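Local coordinates for protein MIX1 (Leishmania major, PDB 3HA4) that is of unknown molecular function but forms homodimers and, with its all-helical TPR-like fold, probably acts as a membrane-anchored scaffold for protein-protein interactions, at residues Y65-W69 against Q104-V108; D93-R98 against L136-N142. The contacts are given in a common frame with arbitrary orientation. Numbering follows the deposited sequence.

Overall arrangement
Both contacts use helix 94-109, and their centres lie about 17 Å apart. Interaction 1, in the buried interior, sets the loop between helices 54-64 and 70-81 against residues 104-108 near the C-terminal end of that helix. Interaction 2 is only partly buried and joins the helix's first turn to the end of helix 123-137 and the chain that leaves it. The segments alternate in sequence, 65-69, 93-98, 104-108 and 136-142, so the two contacts cross along the chain. They also meet directly: Leu-105 CD1 of interaction 1 packs 3.6 Å from Leu-136 CD1 of interaction 2, and both leucines touch Thr-76 of helix 70-81.

Interaction 1 of 2, residues Y65-W69 against Q104-V108; sequences YPADW and QLLNV
The side chain of Gln-104 reaches across the type I beta turn Tyr-65 to Asp-68, which links helices 54-64 and 70-81 in a helix-turn-helix unit of this TPR-like fold. The turn closes through Asp-68 N to Tyr-65 O, 3.1 Å, with Pro-66 (phi/psi -65/-14°) and Ala-67 (-96/-6°) at its centre; the proline's phi suits its position. Segment 104-108 is regular helix, with CA pairs Pro-66/Gln-104 at 6.5 Å, Ala-67/Val-108 at 5.9 Å and Trp-69/Leu-105 at 5.8 Å. With chi1 and chi2 both t, and chi3 of -23° orienting its amide, Gln-104 is extended, and its NE2 donates to Asp-68 O at 2.7 Å and to Tyr-65 O at 2.9 Å. An amide suits this place because the two hydrogens of its uncharged NH2 can serve two backbone carbonyls of a buried loop.

Leu-105 and, one turn beyond Gln-104, Val-108 supply the apolar part. Val-108 (chi1 t) brings CG2 to 3.1 Å from Ala-67 O, a short carbon-to-oxygen contact that a compact branched side chain can make. Leu-105 CD2 packs 3.9 Å from Trp-69 CB, while the indole, chi1 p, leads away toward Val-125 and Ile-129 of helix 123-137. The CA-to-CB bond of Asp-68 points away from segment 104-108; OD2 caps Ile-71 N and accepts from Trp-34 NE1. A water donates to Pro-66 O at 2.7 Å and accepts from Asn-107 ND2 at 3.0 Å.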
loop_
_atom_site.group_PDB
_atom_site.type_symbol
_atom_site.label_atom_id
_atom_site.label_comp_id
_atom_site.label_asym_id
_atom_site.label_seq_id
_atom_site.Cartn_x
_atom_site.Cartn_y
_atom_site.Cartn_z
ATOM N N TYR A 65 -1.128 11.031 11.196
ATOM C CA TYR A 65 -0.443 11.037 9.909
ATOM C C TYR A 65 -1.310 11.598 8.766
ATOM O O TYR A 65 -1.503 10.939 7.752
ATOM C CB TYR A 65 0.051 9.619 9.582
ATOM C CG TYR A 65 0.751 8.963 10.733
ATOM C CD1 TYR A 65 2.038 9.332 11.080
ATOM C CD2 TYR A 65 0.117 7.987 11.506
ATOM C CE1 TYR A 65 2.700 8.743 12.154
ATOM C CE2 TYR A 65 0.773 7.384 12.597
ATOM C CZ TYR A 65 2.065 7.776 12.910
ATOM O OH TYR A 65 2.740 7.218 13.969
ATOM N N PRO A 66 -1.802 12.834 8.925
ATOM C CA PRO A 66 -2.702 13.456 7.941
ATOM C C PRO A 66 -2.017 13.702 6.593
ATOM O O PRO A 66 -2.706 13.982 5.607
ATOM C CB PRO A 66 -3.042 14.816 8.558
ATOM C CG PRO A 66 -1.941 15.094 9.562
ATOM C CD PRO A 66 -1.230 13.801 9.881
ATOM N N ALA A 67 -0.691 13.620 6.564
ATOM C CA ALA A 67 0.069 13.833 5.332
ATOM C C ALA A 67 0.422 12.554 4.591
ATOM O O ALA A 67 0.955 12.619 3.485
ATOM C CB ALA A 67 1.330 14.638 5.598
ATOM N N ASP A 68 0.127 11.399 5.182
ATOM C CA ASP A 68 0.453 10.120 4.550
ATOM C C ASP A 68 -0.518 9.729 3.429
ATOM O O ASP A 68 -1.731 9.970 3.524
ATOM C CB ASP A 68 0.487 8.996 5.584
ATOM C CG ASP A 68 0.918 7.664 4.981
ATOM O OD1 ASP A 68 1.912 7.655 4.212
ATOM O OD2 ASP A 68 0.260 6.636 5.269
ATOM N N TRP A 69 0.014 9.102 2.382
ATOM C CA TRP A 69 -0.819 8.643 1.256
ATOM C C TRP A 69 -0.881 7.116 1.212
ATOM O O TRP A 69 -1.826 6.543 0.672
ATOM C CB TRP A 69 -0.298 9.190 -0.097
ATOM C CG TRP A 69 1.123 8.820 -0.323
ATOM C CD1 TRP A 69 2.218 9.490 0.123
ATOM C CD2 TRP A 69 1.610 7.647 -0.981
ATOM N NE1 TRP A 69 3.361 8.817 -0.232
ATOM C CE2 TRP A 69 3.014 7.682 -0.914
ATOM C CE3 TRP A 69 0.997 6.579 -1.635
ATOM C CZ2 TRP A 69 3.814 6.698 -1.482
ATOM C CZ3 TRP A 69 1.793 5.600 -2.192
ATOM C CH2 TRP A 69 3.186 5.669 -2.117
ATOM N N GLN A 104 -8.061 13.238 2.393
ATOM C CA GLN A 104 -6.647 13.206 2.774
ATOM C C GLN A 104 -5.708 13.004 1.576
ATOM O O GLN A 104 -4.650 13.628 1.504
ATOM C CB GLN A 104 -6.367 12.178 3.865
ATOM C CG GLN A 104 -4.887 11.872 4.023
ATOM C CD GLN A 104 -4.530 11.395 5.412
ATOM O OE1 GLN A 104 -5.244 11.664 6.369
ATOM N NE2 GLN A 104 -3.414 10.701 5.528
ATOM N N LEU A 105 -6.099 12.127 0.650
ATOM C CA LEU A 105 -5.314 11.896 -0.562
ATOM C C LEU A 105 -5.240 13.181 -1.372
ATOM O O LEU A 105 -4.187 13.520 -1.901
ATOM C CB LEU A 105 -5.890 10.749 -1.401
ATOM C CG LEU A 105 -5.548 9.343 -0.886
ATOM C CD1 LEU A 105 -6.359 8.279 -1.596
ATOM C CD2 LEU A 105 -4.084 9.095 -1.056
ATOM N N LEU A 106 -6.352 13.906 -1.436
ATOM C CA LEU A 106 -6.391 15.168 -2.163
ATOM C C LEU A 106 -5.482 16.213 -1.518
ATOM O O LEU A 106 -4.819 16.976 -2.235
ATOM C CB LEU A 106 -7.829 15.692 -2.320
ATOM C CG LEU A 106 -8.711 14.950 -3.332
ATOM C CD1 LEU A 106 -10.122 15.506 -3.344
ATOM C CD2 LEU A 106 -8.102 14.996 -4.735
ATOM N N ASN A 107 -5.444 16.246 -0.181
ATOM C CA ASN A 107 -4.545 17.156 0.540
ATOM C C ASN A 107 -3.098 16.852 0.197
ATOM O O ASN A 107 -2.299 17.763 0.027
ATOM C CB ASN A 107 -4.724 17.085 2.075
ATOM C CG ASN A 107 -6.013 17.753 2.567
ATOM O OD1 ASN A 107 -6.575 18.624 1.905
ATOM N ND2 ASN A 107 -6.487 17.327 3.739
ATOM N N VAL A 108 -2.751 15.575 0.098
ATOM C CA VAL A 108 -1.372 15.204 -0.223
ATOM C C VAL A 108 -1.015 15.581 -1.663
ATOM O O VAL A 108 0.059 16.109 -1.938
ATOM C CB VAL A 108 -1.136 13.695 -0.043
ATOM C CG1 VAL A 108 0.220 13.300 -0.600
ATOM C CG2 VAL A 108 -1.267 13.302 1.438
HETATM O O HOH W 1 -5.071 15.312 5.520
#

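Interaction 2 of 2, residues D93-R98 against L136-N142; sequences DPDEMR and LENMDLN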
loop_
_atom_site.group_PDB
_atom_site.type_symbol
_atom_site.label_atom_id
_atom_site.label_comp_id
_atom_site.label_asym_id
_atom_site.label_seq_id
_atom_site.Cartn_x
_atom_site.Cartn_y
_atom_site.Cartn_z
ATOM N N ASP A 93 -20.421 4.576 9.120
ATOM C CA ASP A 93 -20.708 5.176 7.834
ATOM C C ASP A 93 -19.510 4.932 6.978
ATOM O O ASP A 93 -18.447 5.397 7.259
ATOM C CB ASP A 93 -20.964 6.672 7.962
ATOM C CG ASP A 93 -21.716 7.242 6.796
ATOM O OD1 ASP A 93 -21.937 6.543 5.815
ATOM O OD2 ASP A 93 -22.088 8.407 6.852
ATOM N N PRO A 94 -19.706 4.170 5.934
ATOM C CA PRO A 94 -18.652 3.829 5.022
ATOM C C PRO A 94 -18.479 4.884 4.002
ATOM O O PRO A 94 -17.376 5.126 3.648
ATOM C CB PRO A 94 -19.185 2.579 4.378
ATOM C CG PRO A 94 -19.972 2.013 5.352
ATOM C CD PRO A 94 -20.623 3.053 6.091
ATOM N N ASP A 95 -19.543 5.501 3.535
ATOM C CA ASP A 95 -19.405 6.519 2.533
ATOM C C ASP A 95 -18.823 7.746 3.126
ATOM O O ASP A 95 -18.226 8.516 2.467
ATOM C CB ASP A 95 -20.724 6.826 1.862
ATOM C CG ASP A 95 -20.556 7.398 0.485
ATOM O OD1 ASP A 95 -20.179 6.666 -0.419
ATOM O OD2 ASP A 95 -20.807 8.580 0.310
ATOM N N GLU A 96 -18.926 7.924 4.407
ATOM C CA GLU A 96 -18.269 9.050 5.012
ATOM C C GLU A 96 -16.791 8.836 5.161
ATOM O O GLU A 96 -16.040 9.747 5.056
ATOM C CB GLU A 96 -18.887 9.391 6.342
ATOM C CG GLU A 96 -18.696 10.823 6.784
ATOM C CD GLU A 96 -19.004 11.857 5.713
ATOM O OE1 GLU A 96 -20.066 11.772 5.067
ATOM O OE2 GLU A 96 -18.179 12.760 5.521
ATOM N N MET A 97 -16.388 7.609 5.404
ATOM C CA MET A 97 -14.996 7.240 5.479
ATOM C C MET A 97 -14.319 7.400 4.149
ATOM O O MET A 97 -13.222 7.802 4.083
ATOM C CB MET A 97 -14.847 5.808 5.954
ATOM C CG MET A 97 -13.445 5.412 6.215
ATOM S SD MET A 97 -13.199 3.730 6.540
ATOM C CE MET A 97 -11.491 3.630 6.290
ATOM N N ARG A 98 -15.026 7.056 3.103
ATOM C CA ARG A 98 -14.617 7.184 1.746
ATOM C C ARG A 98 -14.261 8.604 1.420
ATOM O O ARG A 98 -13.273 8.885 0.792
ATOM C CB ARG A 98 -15.802 6.758 0.920
ATOM C CG ARG A 98 -15.625 6.640 -0.532
ATOM C CD ARG A 98 -16.922 6.839 -1.223
ATOM N NE ARG A 98 -16.758 7.896 -2.182
ATOM C CZ ARG A 98 -17.504 8.968 -2.273
ATOM N NH1 ARG A 98 -18.521 9.129 -1.494
ATOM N NH2 ARG A 98 -17.221 9.868 -3.179
ATOM N N LEU A 136 -11.942 6.407 -5.570
ATOM C CA LEU A 136 -12.808 6.905 -4.516
ATOM C C LEU A 136 -13.960 7.685 -5.117
ATOM O O LEU A 136 -15.121 7.399 -4.837
ATOM C CB LEU A 136 -12.014 7.742 -3.516
ATOM C CG LEU A 136 -11.011 6.901 -2.719
ATOM C CD1 LEU A 136 -9.937 7.755 -2.005
ATOM C CD2 LEU A 136 -11.784 5.997 -1.733
ATOM N N GLU A 137 -13.658 8.658 -5.935
ATOM C CA GLU A 137 -14.680 9.419 -6.603
ATOM C C GLU A 137 -15.728 8.549 -7.304
ATOM O O GLU A 137 -16.887 8.854 -7.285
ATOM C CB GLU A 137 -14.038 10.403 -7.570
ATOM C CG GLU A 137 -13.258 11.531 -6.956
ATOM C CD GLU A 137 -14.128 12.616 -6.494
ATOM O OE1 GLU A 137 -15.316 12.423 -6.543
ATOM O OE2 GLU A 137 -13.652 13.647 -6.063
ATOM N N ASN A 138 -15.296 7.446 -7.890
ATOM C CA ASN A 138 -16.205 6.567 -8.629
ATOM C C ASN A 138 -17.035 5.639 -7.741
ATOM O O ASN A 138 -17.898 4.902 -8.214
ATOM C CB ASN A 138 -15.433 5.774 -9.689
ATOM C CG ASN A 138 -15.280 6.547 -10.986
ATOM O OD1 ASN A 138 -16.221 7.190 -11.441
ATOM N ND2 ASN A 138 -14.096 6.490 -11.584
ATOM N N MET A 139 -16.784 5.719 -6.446
ATOM C CA MET A 139 -17.323 4.775 -5.492
ATOM C C MET A 139 -18.516 5.390 -4.777
ATOM O O MET A 139 -18.489 6.571 -4.415
ATOM C CB MET A 139 -16.222 4.446 -4.483
ATOM C CG MET A 139 -16.316 3.122 -3.792
ATOM S SD MET A 139 -14.891 2.890 -2.700
ATOM C CE MET A 139 -13.549 2.701 -3.885
ATOM N N ASP A 140 -19.570 4.595 -4.599
ATOM C CA ASP A 140 -20.655 4.928 -3.671
ATOM C C ASP A 140 -20.931 3.728 -2.758
ATOM O O ASP A 140 -21.253 2.631 -3.223
ATOM C CB ASP A 140 -21.927 5.374 -4.399
ATOM C CG ASP A 140 -22.982 5.947 -3.451
ATOM O OD1 ASP A 140 -22.862 5.766 -2.220
ATOM O OD2 ASP A 140 -23.937 6.586 -3.938
ATOM N N LEU A 141 -20.782 3.954 -1.457
ATOM C CA LEU A 141 -20.812 2.889 -0.468
ATOM C C LEU A 141 -22.034 3.011 0.437
ATOM O O LEU A 141 -22.116 2.362 1.484
ATOM C CB LEU A 141 -19.530 2.922 0.367
ATOM C CG LEU A 141 -18.236 2.852 -0.447
ATOM C CD1 LEU A 141 -17.029 3.147 0.423
ATOM C CD2 LEU A 141 -18.093 1.499 -1.131
ATOM N N ASN A 142 -22.978 3.857 0.040
ATOM C CA ASN A 142 -24.261 3.903 0.722
ATOM C C ASN A 142 -25.036 2.630 0.394
ATOM O O ASN A 142 -24.906 2.081 -0.704
ATOM C CB ASN A 142 -25.051 5.151 0.322
ATOM C CG ASN A 142 -24.457 6.435 0.903
ATOM O OD1 ASN A 142 -24.403 6.622 2.124
ATOM N ND2 ASN A 142 -24.020 7.332 0.020
#
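Two carboxylates, Asp-95 and Asp-140, come within 3.4 Å of each other, OD1 to OD1, although both are acceptors of like charge. Each has donors of its own. Asp-95 OD1 receives Leu-141 N at 3.0 Å in a nearly straight hydrogen bond, and Arg-98 NH1, three residues further along the same helix, forms a salt bridge with Asp-95 OD2 at 3.0 Å. Asp-140 OD1 takes Asn-142 N at 3.0 Å, an Asx turn.

Arg-98 lies at the centre of the contact. Arg-98 NE donates to Leu-136 O at 3.2 Å, near the guanidinium plane, whereas Met-139 O sits over one face of the group. Leu-136 O also accepts from Met-139 N at 2.9 Å, so this carbonyl at the end of helix 123-137 is used twice. Arginine suits the place because its long aliphatic stem packs as well: Arg-98 CB lies 3.8 Å from Leu-141 CD1, and Arg-98 CG 4.1 Å from Leu-136 CD2. Leu-141 points its CA-to-CB bond toward the first helical turn, Leu-141 CB lying 4.0 Å from Pro-94 CB, and its side chain also touches Leu-79 of helix 70-81, as does Met-139.

Asp-95 thus accepts from the chain beyond helix 123-137 while Arg-98 donates to the last turn of that helix, so that one intrahelical ion pair offers both an acceptor and a donor to backbone groups across the contact.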